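Type VI immunity protein Atu4351 (Agrobacterium fabrum, PDB 6ITW) is a type VI secretion immunity protein that probably protects its own cell by neutralising the Tde1 DNase effector with which it is paired. Local coordinates at residues Pro37-Asp42 with Arg127-Leu132; Leu49-Gln54 with Leu165-Ile170; Pro81-Ala86 with Asn99-Thr104; Phe89-Lys94 with Gln169-Lys174; Arg113-Gly118 with Tyr209-Pro214. All blocks are in the same frame, centred on the assembly; numbering follows the deposited sequence. Where two conformers were deposited one is given.

Contact 1 (Pro37-Asp42 with Arg127-Leu132); sequences PETYLD and RSDINL
The carboxylate of D129 overlaps the ring of P37 and the hydroxyl end of T39. Its OD2 lies 3.5 Å from P37 CB and accepts a short hydrogen bond from T39 OG1, with OD2 2.5 Å from OG1, on the anti lone pair that faces away from OD1. The T39 chi1 of 59° places OG1 where it meets OD2, which also takes a weak bond from T39 N. Water 1 donates to both T39 OG1 and D129 O, so the threonine hydroxyl ties one helix to the other by two routes. On the buried side L132 carries the contact with a single methyl: CD2 is 3.5 Å from Y40 CB and 4.0 Å from P37 CD. P37 occupies the N-cap position of helix 38-47. The axes of segments 38-42 and 128-132 approach to 9.4 Å, with 48° between their directions, while W98 of strand 94-99 touches P37 and L132 and L87 of strand 84-90 touches Y40 and L132.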
# COMPACT_ATOMS: atom_id res chain seq x y z
N PRO A 37 -7.45 -9.55 10.38
CA PRO A 37 -8.84 -9.71 10.88
C PRO A 37 -9.69 -10.56 9.94
O PRO A 37 -9.60 -10.45 8.72
CB PRO A 37 -9.36 -8.27 10.95
CG PRO A 37 -8.11 -7.41 11.10
CD PRO A 37 -7.02 -8.13 10.35
N GLU A 38 -10.54 -11.41 10.54
CA GLU A 38 -11.31 -12.37 9.74
C GLU A 38 -12.34 -11.69 8.85
O GLU A 38 -12.64 -12.21 7.76
CB GLU A 38 -12.02 -13.40 10.62
CG GLU A 38 -11.58 -14.83 10.31
CD GLU A 38 -12.01 -15.32 8.92
OE1 GLU A 38 -13.19 -15.15 8.54
OE2 GLU A 38 -11.16 -15.89 8.19
N THR A 39 -12.92 -10.56 9.28
CA THR A 39 -13.86 -9.87 8.40
C THR A 39 -13.19 -9.46 7.10
O THR A 39 -13.80 -9.56 6.03
CB THR A 39 -14.46 -8.65 9.11
OG1 THR A 39 -13.42 -7.74 9.51
CG2 THR A 39 -15.27 -9.10 10.32
N TYR A 40 -11.92 -9.05 7.15
CA TYR A 40 -11.23 -8.72 5.91
C TYR A 40 -10.97 -9.96 5.08
O TYR A 40 -11.12 -9.94 3.85
CB TYR A 40 -9.91 -7.99 6.19
CG TYR A 40 -9.15 -7.73 4.92
CD1 TYR A 40 -9.43 -6.60 4.13
CD2 TYR A 40 -8.20 -8.63 4.46
CE1 TYR A 40 -8.76 -6.38 2.92
CE2 TYR A 40 -7.54 -8.43 3.25
CZ TYR A 40 -7.81 -7.30 2.49
OH TYR A 40 -7.14 -7.09 1.31
N LEU A 41 -10.54 -11.05 5.73
CA LEU A 41 -10.20 -12.26 4.97
C LEU A 41 -11.45 -12.86 4.33
O LEU A 41 -11.40 -13.35 3.20
CB LEU A 41 -9.51 -13.28 5.88
CG LEU A 41 -8.10 -12.91 6.34
CD1 LEU A 41 -7.60 -13.93 7.39
CD2 LEU A 41 -7.13 -12.82 5.15
N ASP A 42 -12.58 -12.79 5.02
CA ASP A 42 -13.81 -13.30 4.44
C ASP A 42 -14.26 -12.45 3.25
O ASP A 42 -14.71 -12.98 2.23
CB ASP A 42 -14.91 -13.38 5.50
CG ASP A 42 -16.08 -14.25 5.04
OD1 ASP A 42 -15.81 -15.38 4.54
OD2 ASP A 42 -17.25 -13.82 5.15
N ARG A 127 -10.74 -2.80 18.02
CA ARG A 127 -11.09 -1.96 16.88
C ARG A 127 -10.42 -2.43 15.59
O ARG A 127 -10.58 -1.77 14.56
CB ARG A 127 -10.72 -0.49 17.17
CG ARG A 127 -11.77 0.56 16.72
CD ARG A 127 -11.20 1.99 16.73
NE ARG A 127 -11.18 2.63 15.40
CZ ARG A 127 -10.13 2.67 14.58
NH1 ARG A 127 -8.99 2.11 14.92
NH2 ARG A 127 -10.21 3.28 13.41
N SER A 128 -9.70 -3.56 15.63
CA SER A 128 -8.95 -4.05 14.47
C SER A 128 -9.82 -4.19 13.23
O SER A 128 -9.52 -3.58 12.19
CB SER A 128 -8.30 -5.40 14.81
OG SER A 128 -7.29 -5.23 15.78
N ASP A 129 -10.89 -4.99 13.31
CA ASP A 129 -11.79 -5.16 12.17
C ASP A 129 -12.26 -3.82 11.61
O ASP A 129 -12.23 -3.59 10.40
CB ASP A 129 -12.99 -6.01 12.58
CG ASP A 129 -12.62 -7.44 12.81
OD1 ASP A 129 -12.18 -7.76 13.94
OD2 ASP A 129 -12.71 -8.24 11.86
N ILE A 130 -12.69 -2.92 12.50
CA ILE A 130 -13.16 -1.60 12.09
C ILE A 130 -12.01 -0.78 11.49
O ILE A 130 -12.20 -0.06 10.51
CB ILE A 130 -13.78 -0.90 13.32
CG1 ILE A 130 -15.08 -1.60 13.72
CG2 ILE A 130 -13.99 0.59 13.07
CD1 ILE A 130 -15.54 -1.26 15.14
N ASN A 131 -10.82 -0.89 12.08
CA ASN A 131 -9.65 -0.14 11.61
C ASN A 131 -9.31 -0.50 10.17
O ASN A 131 -9.11 0.37 9.32
CB ASN A 131 -8.45 -0.41 12.53
CG ASN A 131 -7.20 0.39 12.13
OD1 ASN A 131 -6.34 -0.09 11.39
ND2 ASN A 131 -7.09 1.61 12.64
N LEU A 132 -9.22 -1.80 9.88
CA LEU A 132 -8.96 -2.22 8.51
C LEU A 132 -10.12 -1.83 7.61
O LEU A 132 -9.91 -1.47 6.45
CB LEU A 132 -8.71 -3.72 8.46
CG LEU A 132 -8.22 -4.27 7.11
CD1 LEU A 132 -7.25 -3.29 6.40
CD2 LEU A 132 -7.55 -5.61 7.34
O HOH W 1 -11.88 -5.62 8.46

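Contact 2 (Leu49-Gln54 with Leu165-Ile170)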
# COMPACT_ATOMS: atom_id res chain seq x y z
N LEU A 49 -9.29 -10.94 -5.32
CA LEU A 49 -8.25 -9.90 -5.29
C LEU A 49 -8.28 -9.14 -6.60
O LEU A 49 -7.63 -9.55 -7.56
CB LEU A 49 -6.89 -10.51 -5.08
CG LEU A 49 -6.58 -11.26 -3.80
CD1 LEU A 49 -5.30 -12.07 -4.02
CD2 LEU A 49 -6.46 -10.26 -2.65
N GLY A 50 -9.01 -8.03 -6.65
CA GLY A 50 -9.19 -7.32 -7.90
C GLY A 50 -8.92 -5.83 -7.87
O GLY A 50 -8.28 -5.30 -6.94
N ILE A 51 -9.40 -5.14 -8.90
CA ILE A 51 -9.08 -3.74 -9.18
C ILE A 51 -10.31 -2.88 -8.94
O ILE A 51 -11.44 -3.29 -9.24
CB ILE A 51 -8.57 -3.57 -10.62
CG1 ILE A 51 -7.22 -4.27 -10.79
CG2 ILE A 51 -8.43 -2.09 -10.96
CD1 ILE A 51 -6.66 -4.21 -12.22
N TRP A 52 -10.10 -1.69 -8.36
CA TRP A 52 -11.12 -0.67 -8.16
C TRP A 52 -10.73 0.61 -8.89
O TRP A 52 -9.54 0.86 -9.14
CB TRP A 52 -11.30 -0.38 -6.65
CG TRP A 52 -12.31 -1.26 -5.96
CD1 TRP A 52 -13.29 -2.02 -6.55
CD2 TRP A 52 -12.44 -1.47 -4.54
NE1 TRP A 52 -14.02 -2.69 -5.59
CE2 TRP A 52 -13.52 -2.37 -4.35
CE3 TRP A 52 -11.76 -0.98 -3.42
CZ2 TRP A 52 -13.93 -2.79 -3.08
CZ3 TRP A 52 -12.16 -1.41 -2.16
CH2 TRP A 52 -13.23 -2.30 -2.00
N LYS A 53 -11.73 1.42 -9.24
CA LYS A 53 -11.53 2.77 -9.80
C LYS A 53 -10.54 2.76 -10.96
O LYS A 53 -9.70 3.66 -11.10
CB LYS A 53 -11.08 3.74 -8.72
CG LYS A 53 -12.03 3.84 -7.52
CD LYS A 53 -13.15 4.81 -7.80
CE LYS A 53 -12.65 6.26 -7.79
NZ LYS A 53 -13.32 7.07 -8.88
N GLN A 54 -10.59 1.71 -11.78
CA GLN A 54 -9.80 1.63 -13.00
C GLN A 54 -8.29 1.59 -12.72
O GLN A 54 -7.48 2.01 -13.56
CB GLN A 54 -10.15 2.79 -13.94
CG GLN A 54 -11.65 2.84 -14.34
CD GLN A 54 -11.91 3.92 -15.37
OE1 GLN A 54 -11.42 3.84 -16.51
NE2 GLN A 54 -12.65 4.96 -14.97
N LEU A 165 -4.17 -0.05 -15.69
CA LEU A 165 -3.24 -1.04 -15.16
C LEU A 165 -3.89 -2.42 -15.15
O LEU A 165 -5.07 -2.57 -14.81
CB LEU A 165 -2.78 -0.67 -13.75
CG LEU A 165 -1.86 0.55 -13.57
CD1 LEU A 165 -1.81 0.94 -12.11
CD2 LEU A 165 -0.46 0.30 -14.15
N GLN A 166 -3.12 -3.43 -15.54
CA GLN A 166 -3.47 -4.82 -15.30
C GLN A 166 -3.11 -5.22 -13.87
O GLN A 166 -2.16 -4.68 -13.28
CB GLN A 166 -2.74 -5.73 -16.30
CG GLN A 166 -3.28 -5.59 -17.73
CD GLN A 166 -2.22 -5.81 -18.81
OE1 GLN A 166 -1.39 -6.71 -18.71
NE2 GLN A 166 -2.25 -4.96 -19.85
N LEU A 167 -3.85 -6.19 -13.32
CA LEU A 167 -3.59 -6.64 -11.96
C LEU A 167 -2.13 -7.05 -11.83
O LEU A 167 -1.63 -7.82 -12.65
CB LEU A 167 -4.51 -7.81 -11.57
CG LEU A 167 -4.50 -8.19 -10.08
CD1 LEU A 167 -5.34 -7.22 -9.24
CD2 LEU A 167 -4.94 -9.62 -9.82
N GLY A 168 -1.45 -6.51 -10.83
CA GLY A 168 -0.04 -6.78 -10.66
C GLY A 168 0.89 -5.82 -11.36
O GLY A 168 2.10 -6.08 -11.40
N GLN A 169 0.39 -4.71 -11.91
CA GLN A 169 1.22 -3.61 -12.40
C GLN A 169 0.97 -2.32 -11.63
O GLN A 169 -0.06 -2.17 -10.97
CB GLN A 169 0.96 -3.30 -13.86
CG GLN A 169 1.20 -4.42 -14.82
CD GLN A 169 0.80 -3.98 -16.21
OE1 GLN A 169 -0.26 -3.35 -16.39
NE2 GLN A 169 1.67 -4.25 -17.18
N ILE A 170 1.92 -1.38 -11.75
CA ILE A 170 1.80 -0.02 -11.23
C ILE A 170 2.40 0.94 -12.26
O ILE A 170 3.12 0.53 -13.17
CB ILE A 170 2.51 0.18 -9.87
CG1 ILE A 170 3.99 -0.19 -9.98
CG2 ILE A 170 1.86 -0.65 -8.76
CD1 ILE A 170 4.83 0.16 -8.72
O HOH W 2 -4.79 2.29 -13.89
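L49 meets L167 through its backbone: the carbonyl O of L49 lies 3.5 Å from L167 CD2, while its own side chain packs on F59 and I44. At G50 the main chain stays near the same leucine, with C 4.1 Å from L167 CD1. I51 then supplies the main apolar contact. Its CG1 is anti to the carbonyl carbon (chi1 -67°) and comes 3.8 Å from L167 CD1; the two side chains run antiparallel past one another. Beyond it, I51 CD1 touches main-chain atoms, 3.5 Å from L165 O and 3.6 Å from L167 N. At the end of the segment Q54 joins through water 2, which donates to Q54 O and accepts from L165 N, the oxygen of the water 3.0 Å from that N. The opposing chain is folded by a type II turn from Q166 to Q169, in which G168 has phi 90°, and Q169 OE1 accepts from Q166 N at 3.0 Å. Q58 of strand 57-59 bonds G168 N and Q169 O through its side chain. L167 of a beta turn thus packs on L49-I51 of an outermost strand of the mixed sheet, the water bridge lying just past both, and the GAD-like part of the chain meets the Tdi1 C-terminal family region.

Contact 3 (Pro81-Ala86 with Asn99-Thr104); sequences PVRTHA and NEDYKT
R83 CB lies 3.8 Å from E100 OE2, CG also passes near that oxygen, and CD is near D101 OD2. The bend at chi3 (65°) turns NE toward D101: NE donates to OD2 at 2.8 Å and NH2 to OD1 at 2.7 Å, a side-on, two-nitrogen grip with guanidinium and carboxylate planes 21° apart. NH1 is 3.3 Å from E100 OE1, which sits over one guanidinium face, a salt bridge of charges alone. E100 OE2 accepts from H85 NE2 at 2.8 Å on its anti lone pair, ring and carboxylate nearly coplanar (13°). The backbone adds E100 N to R83 O, beside the non-hydrogen-bonded antiparallel pair T84 and N99, where N99 ND2 donates to T84 OG1, which also bonds N80 O. N99 OD1 accepts from D101 N in an Asx turn, extended to an Asx motif by Y102 N. With R83 and H85 beside it, the E100 carboxylate would be expected to stay ionised, and its charge may raise the proton affinity of H85.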
# COMPACT_ATOMS: atom_id res chain seq x y z
N PRO A 81 8.78 -6.79 9.75
CA PRO A 81 8.25 -7.34 8.49
C PRO A 81 7.50 -8.65 8.66
O PRO A 81 6.50 -8.88 7.96
CB PRO A 81 9.49 -7.52 7.61
CG PRO A 81 10.64 -6.92 8.35
CD PRO A 81 10.24 -6.64 9.76
N VAL A 82 7.94 -9.51 9.59
CA VAL A 82 7.31 -10.81 9.81
C VAL A 82 5.86 -10.67 10.25
O VAL A 82 5.06 -11.58 10.05
CB VAL A 82 8.13 -11.65 10.83
CG1 VAL A 82 7.49 -13.02 11.06
CG2 VAL A 82 9.57 -11.85 10.34
N ARG A 83 5.50 -9.53 10.84
CA ARG A 83 4.14 -9.29 11.32
C ARG A 83 3.42 -8.21 10.51
O ARG A 83 2.44 -7.61 10.98
CB ARG A 83 4.19 -8.92 12.81
CG ARG A 83 4.76 -10.05 13.66
CD ARG A 83 5.09 -9.63 15.09
NE ARG A 83 3.91 -9.26 15.85
CZ ARG A 83 3.05 -10.15 16.37
NH1 ARG A 83 3.25 -11.45 16.17
NH2 ARG A 83 1.99 -9.74 17.07
N THR A 84 3.89 -7.94 9.29
CA THR A 84 3.32 -6.88 8.46
C THR A 84 3.00 -7.47 7.10
O THR A 84 3.85 -8.10 6.47
CB THR A 84 4.28 -5.70 8.32
OG1 THR A 84 4.76 -5.32 9.62
CG2 THR A 84 3.55 -4.51 7.67
N HIS A 85 1.76 -7.26 6.65
CA HIS A 85 1.23 -8.01 5.52
C HIS A 85 0.67 -7.04 4.50
O HIS A 85 -0.21 -6.24 4.82
CB HIS A 85 0.17 -9.00 6.00
CG HIS A 85 0.61 -9.77 7.20
ND1 HIS A 85 1.62 -10.71 7.14
CD2 HIS A 85 0.24 -9.69 8.50
CE1 HIS A 85 1.82 -11.20 8.35
NE2 HIS A 85 1.00 -10.60 9.19
N ALA A 86 1.17 -7.14 3.27
CA ALA A 86 0.73 -6.26 2.18
C ALA A 86 -0.63 -6.72 1.67
O ALA A 86 -0.78 -7.86 1.21
CB ALA A 86 1.77 -6.27 1.05
N ASN A 99 -0.31 -4.35 9.99
CA ASN A 99 0.67 -4.72 11.00
C ASN A 99 -0.08 -5.33 12.18
O ASN A 99 -1.03 -4.73 12.70
CB ASN A 99 1.49 -3.52 11.47
CG ASN A 99 2.44 -3.87 12.61
OD1 ASN A 99 2.06 -3.82 13.78
ND2 ASN A 99 3.66 -4.27 12.26
N GLU A 100 0.36 -6.52 12.61
CA GLU A 100 -0.37 -7.26 13.64
C GLU A 100 -0.38 -6.54 14.98
O GLU A 100 -1.30 -6.75 15.78
CB GLU A 100 0.23 -8.65 13.82
CG GLU A 100 -0.04 -9.59 12.69
CD GLU A 100 0.76 -10.86 12.83
OE1 GLU A 100 0.80 -11.40 13.96
OE2 GLU A 100 1.36 -11.32 11.83
N ASP A 101 0.61 -5.68 15.25
CA ASP A 101 0.69 -4.97 16.52
C ASP A 101 0.11 -3.57 16.47
O ASP A 101 -0.46 -3.11 17.46
CB ASP A 101 2.15 -4.90 17.00
CG ASP A 101 2.81 -6.28 17.06
OD1 ASP A 101 2.30 -7.16 17.80
OD2 ASP A 101 3.82 -6.50 16.36
N TYR A 102 0.24 -2.87 15.33
CA TYR A 102 -0.14 -1.46 15.27
C TYR A 102 -1.14 -1.15 14.17
O TYR A 102 -1.43 0.03 13.92
CB TYR A 102 1.13 -0.60 15.14
CG TYR A 102 2.08 -0.78 16.31
CD1 TYR A 102 1.88 -0.11 17.53
CD2 TYR A 102 3.19 -1.62 16.21
CE1 TYR A 102 2.77 -0.28 18.61
CE2 TYR A 102 4.07 -1.81 17.28
CZ TYR A 102 3.87 -1.14 18.47
OH TYR A 102 4.76 -1.33 19.51
N LYS A 103 -1.72 -2.18 13.54
CA LYS A 103 -2.79 -2.08 12.54
C LYS A 103 -2.34 -1.45 11.22
O LYS A 103 -1.24 -1.70 10.73
CB LYS A 103 -4.00 -1.28 13.06
CG LYS A 103 -4.29 -1.28 14.56
CD LYS A 103 -4.62 -2.63 15.13
CE LYS A 103 -5.29 -2.48 16.50
NZ LYS A 103 -5.06 -3.67 17.36
N THR A 104 -3.20 -0.60 10.66
CA THR A 104 -3.06 -0.12 9.29
C THR A 104 -1.74 0.62 9.09
O THR A 104 -1.41 1.54 9.85
CB THR A 104 -4.24 0.79 8.93
OG1 THR A 104 -5.45 0.02 8.89
CG2 THR A 104 -4.04 1.43 7.59

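Contact 4 (Phe89-Lys94 with Gln169-Lys174); sequences FSAFGK and QIYSPK
One backbone hydrogen bond joins a turn of the mixed sheet to a strand of another sheet, 169-173: Y171 N donates to A91 O at 2.8 Å, nearly in line with the A91 C=O (175° at O). The acceptor belongs to a type I turn from S90 to G93, in which S90 OG accepts from F92 N, an ST turn. I170 packs against the turn. Its CG1 lies between backbone N and carbonyl carbon (chi1 57°), and this branch ends with CD1 3.9 Å from G93 CA, where glycine leaves room for it. I170 CG2 reaches F89 CE1 at 3.6 Å, the two side chains crossing at about a right angle. A91 CB rests 3.9 Å from Y171 CD2, with the tyrosine OH bonded to G163 O. Water 3 donates to F92 O and to Y171 O. Helices 155-162 and 193-200 cover the contact, L158 touching F92 and Y171, and A193 touching F89 and I170. The geometry is that of a beta hairpin, strands 84-90 and 94-99, whose turn docks on one strand of the separate two-stranded sheet.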
# COMPACT_ATOMS: atom_id res chain seq x y z
N PHE A 89 -2.36 -2.07 -3.13
CA PHE A 89 -1.59 -0.85 -3.35
C PHE A 89 -2.26 0.08 -4.36
O PHE A 89 -2.95 -0.36 -5.29
CB PHE A 89 -0.15 -1.15 -3.80
CG PHE A 89 -0.02 -2.32 -4.75
CD1 PHE A 89 -0.10 -2.12 -6.13
CD2 PHE A 89 0.22 -3.61 -4.27
CE1 PHE A 89 0.06 -3.18 -7.01
CE2 PHE A 89 0.39 -4.68 -5.15
CZ PHE A 89 0.31 -4.47 -6.52
N SER A 90 -2.03 1.38 -4.16
CA SER A 90 -2.41 2.39 -5.13
C SER A 90 -1.80 2.12 -6.49
O SER A 90 -0.98 1.21 -6.66
CB SER A 90 -1.97 3.77 -4.65
OG SER A 90 -0.58 3.97 -4.94
N ALA A 91 -2.17 2.96 -7.46
CA ALA A 91 -1.64 2.88 -8.81
C ALA A 91 -0.16 3.22 -8.90
O ALA A 91 0.48 2.93 -9.93
CB ALA A 91 -2.44 3.83 -9.70
N PHE A 92 0.41 3.85 -7.87
CA PHE A 92 1.82 4.21 -7.83
C PHE A 92 2.61 3.35 -6.84
O PHE A 92 3.73 3.70 -6.47
CB PHE A 92 1.98 5.69 -7.50
CG PHE A 92 1.18 6.59 -8.40
CD1 PHE A 92 1.72 7.06 -9.59
CD2 PHE A 92 -0.13 6.92 -8.09
CE1 PHE A 92 0.97 7.86 -10.44
CE2 PHE A 92 -0.88 7.73 -8.93
CZ PHE A 92 -0.33 8.19 -10.11
N GLY A 93 2.05 2.23 -6.40
CA GLY A 93 2.83 1.32 -5.58
C GLY A 93 2.81 1.63 -4.10
O GLY A 93 3.62 1.08 -3.36
N LYS A 94 1.91 2.50 -3.65
CA LYS A 94 1.78 2.80 -2.23
C LYS A 94 0.96 1.69 -1.58
O LYS A 94 -0.25 1.58 -1.82
CB LYS A 94 1.12 4.17 -2.04
CG LYS A 94 0.98 4.66 -0.60
CD LYS A 94 0.56 6.13 -0.60
CE LYS A 94 0.69 6.80 0.77
NZ LYS A 94 0.08 8.18 0.80
N GLN A 169 0.39 -4.71 -11.91
CA GLN A 169 1.22 -3.61 -12.40
C GLN A 169 0.97 -2.32 -11.63
O GLN A 169 -0.06 -2.17 -10.97
CB GLN A 169 0.96 -3.30 -13.86
CG GLN A 169 1.20 -4.42 -14.82
CD GLN A 169 0.80 -3.98 -16.21
OE1 GLN A 169 -0.26 -3.35 -16.39
NE2 GLN A 169 1.67 -4.25 -17.18
N ILE A 170 1.92 -1.38 -11.75
CA ILE A 170 1.80 -0.02 -11.23
C ILE A 170 2.40 0.94 -12.26
O ILE A 170 3.12 0.53 -13.17
CB ILE A 170 2.51 0.18 -9.87
CG1 ILE A 170 3.99 -0.19 -9.98
CG2 ILE A 170 1.86 -0.65 -8.76
CD1 ILE A 170 4.83 0.16 -8.72
N TYR A 171 2.10 2.23 -12.10
CA TYR A 171 2.83 3.29 -12.81
C TYR A 171 4.09 3.63 -12.04
O TYR A 171 4.04 3.87 -10.83
CB TYR A 171 1.98 4.55 -12.98
CG TYR A 171 0.65 4.32 -13.67
CD1 TYR A 171 0.58 3.73 -14.93
CD2 TYR A 171 -0.55 4.71 -13.05
CE1 TYR A 171 -0.64 3.53 -15.56
CE2 TYR A 171 -1.79 4.52 -13.69
CZ TYR A 171 -1.82 3.93 -14.94
OH TYR A 171 -3.03 3.73 -15.56
N SER A 172 5.22 3.65 -12.74
CA SER A 172 6.53 3.80 -12.15
C SER A 172 7.37 4.71 -13.03
O SER A 172 7.26 4.67 -14.26
CB SER A 172 7.21 2.42 -12.01
OG SER A 172 8.47 2.51 -11.35
N PRO A 173 8.25 5.51 -12.43
CA PRO A 173 9.10 6.37 -13.27
C PRO A 173 10.13 5.53 -14.00
O PRO A 173 10.72 4.59 -13.45
CB PRO A 173 9.75 7.34 -12.26
CG PRO A 173 9.68 6.63 -10.94
CD PRO A 173 8.53 5.66 -10.99
N LYS A 174 10.31 5.84 -15.28
CA LYS A 174 11.32 5.18 -16.09
C LYS A 174 12.72 5.49 -15.56
O LYS A 174 13.50 4.59 -15.26
CB LYS A 174 11.18 5.63 -17.55
CG LYS A 174 12.24 5.04 -18.49
CD LYS A 174 12.71 6.07 -19.53
CE LYS A 174 12.80 5.48 -20.94
NZ LYS A 174 13.56 4.20 -20.99
O HOH W 3 5.60 4.33 -8.68

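Contact 5 (Arg113-Gly118 with Tyr209-Pro214)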
# COMPACT_ATOMS: atom_id res chain seq x y z
N ARG A 113 8.69 6.40 2.08
CA ARG A 113 8.12 6.81 3.35
C ARG A 113 7.23 5.70 3.92
O ARG A 113 6.69 4.87 3.18
CB ARG A 113 7.34 8.13 3.21
CG ARG A 113 8.19 9.24 2.62
CD ARG A 113 7.43 10.55 2.41
NE ARG A 113 8.26 11.44 1.60
CZ ARG A 113 7.89 12.59 1.04
NH1 ARG A 113 6.66 13.08 1.18
NH2 ARG A 113 8.79 13.25 0.33
N VAL A 114 7.13 5.65 5.24
CA VAL A 114 6.24 4.74 5.93
C VAL A 114 5.42 5.55 6.92
O VAL A 114 5.93 6.48 7.54
CB VAL A 114 7.00 3.61 6.66
CG1 VAL A 114 6.03 2.67 7.39
CG2 VAL A 114 7.86 2.80 5.70
N THR A 115 4.14 5.19 7.07
CA THR A 115 3.26 5.90 7.99
C THR A 115 2.41 4.93 8.81
O THR A 115 1.85 3.97 8.27
CB THR A 115 2.33 6.87 7.24
OG1 THR A 115 1.72 6.19 6.12
CG2 THR A 115 3.11 8.07 6.73
N CYS A 116 2.32 5.18 10.11
CA CYS A 116 1.54 4.34 11.01
C CYS A 116 0.86 5.17 12.09
O CYS A 116 1.53 5.85 12.86
CB CYS A 116 2.43 3.27 11.65
SG CYS A 116 1.56 1.76 12.13
N ARG A 117 -0.46 5.12 12.13
CA ARG A 117 -1.23 5.87 13.11
C ARG A 117 -1.23 5.20 14.48
O ARG A 117 -1.27 5.88 15.51
CB ARG A 117 -2.67 6.06 12.62
CG ARG A 117 -2.79 6.83 11.31
CD ARG A 117 -3.83 7.93 11.41
NE ARG A 117 -3.80 8.81 10.24
CZ ARG A 117 -4.85 9.49 9.79
NH1 ARG A 117 -6.02 9.39 10.41
NH2 ARG A 117 -4.73 10.27 8.73
N GLY A 118 -1.19 3.87 14.49
CA GLY A 118 -1.18 3.12 15.73
C GLY A 118 0.16 3.09 16.45
O GLY A 118 0.20 2.75 17.64
N TYR A 209 7.09 8.43 9.28
CA TYR A 209 6.49 9.72 9.62
C TYR A 209 5.32 9.53 10.57
O TYR A 209 4.61 8.52 10.53
CB TYR A 209 5.99 10.45 8.38
CG TYR A 209 7.07 11.09 7.57
CD1 TYR A 209 7.86 10.35 6.70
CD2 TYR A 209 7.29 12.46 7.67
CE1 TYR A 209 8.85 10.95 5.95
CE2 TYR A 209 8.28 13.07 6.91
CZ TYR A 209 9.06 12.32 6.06
OH TYR A 209 10.05 12.93 5.32
N ASP A 210 5.11 10.54 11.40
CA ASP A 210 4.03 10.56 12.38
C ASP A 210 2.93 11.45 11.81
O ASP A 210 3.02 12.67 11.84
CB ASP A 210 4.57 11.07 13.72
CG ASP A 210 3.52 11.09 14.82
OD1 ASP A 210 2.31 11.20 14.51
OD2 ASP A 210 3.92 11.02 16.01
N THR A 211 1.87 10.82 11.28
CA THR A 211 0.72 11.56 10.77
C THR A 211 -0.36 11.78 11.83
O THR A 211 -1.50 12.10 11.49
CB THR A 211 0.13 10.86 9.54
OG1 THR A 211 -0.17 9.49 9.85
CG2 THR A 211 1.12 10.89 8.40
N THR A 212 -0.01 11.60 13.12
CA THR A 212 -0.91 11.87 14.24
C THR A 212 -0.93 13.35 14.59
O THR A 212 -1.99 13.92 14.83
CB THR A 212 -0.48 11.05 15.46
OG1 THR A 212 -1.12 9.76 15.43
CG2 THR A 212 -0.78 11.77 16.77
N LYS A 213 0.25 13.99 14.62
CA LYS A 213 0.41 15.42 14.82
C LYS A 213 0.13 16.17 13.52
O LYS A 213 0.33 15.62 12.43
CB LYS A 213 1.83 15.73 15.31
CG LYS A 213 2.21 15.07 16.63
CD LYS A 213 2.11 16.08 17.77
CE LYS A 213 1.60 15.44 19.06
NZ LYS A 213 0.44 16.18 19.65
N PRO A 214 -0.32 17.43 13.60
CA PRO A 214 -0.43 18.24 12.38
C PRO A 214 0.92 18.56 11.75
O PRO A 214 0.99 18.80 10.54
CB PRO A 214 -1.15 19.51 12.86
CG PRO A 214 -0.77 19.61 14.30
CD PRO A 214 -0.72 18.18 14.80
O HOH W 4 -2.08 8.31 7.74
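Y209 makes the one direct hydrogen bond of the contact: its N donates to V114 O at 2.9 Å, N-H...O angle 162°. Its ring crosses the R113 chain obliquely, with CE1 3.8 Å from CG and from CD of the arginine, whose chain is extended from CG to NE; ring and guanidinium planes stand 44° apart. Y209 CB also nears T115 CG2 at 4.1 Å. D210 turns its carboxylate back on the chain, OD1 accepting from T212 N at 2.7 Å in an Asx turn; T211, within it, points toward the other segment. T211 CG2 meets T115 CG2 at 3.8 Å, the side chains crossing at about a right angle, and its OG1 shares water 4 with R117 NE, the water accepting from NE at 3.1 Å. By strand order, 207-209 runs parallel to 113-116, whereas every other neighbouring pair in the mixed sheet is antiparallel; the contact lies at the end of this parallel pairing, where the C-terminal strands are added beside strand 113-116.

How the contacts relate
Contacts 2 to 5 all reach the eight-stranded mixed sheet, and contact 1 packs helices beside it. Contacts 2 and 4 lie closest, centres 10 Å apart, and share Q169 and I170; L165 CD2 of contact 2 packs 3.5 Å from Y171 CE1 of contact 4. Contact 1 touches contact 3, centres 13 Å apart, through N131 OD1, 2.7 Å from T104 OG1 in a probable hydrogen bond. Contact 3 meets contact 5 where Y102 CD1 packs 3.3 Å from G118 O. Contact 2 is at one edge strand and contact 5 near the other edge, centres 26 Å apart, on opposite sides of the chain's centre. Contacts 3 and 4 use the two ends of strand 84-90, their centres 21 Å apart.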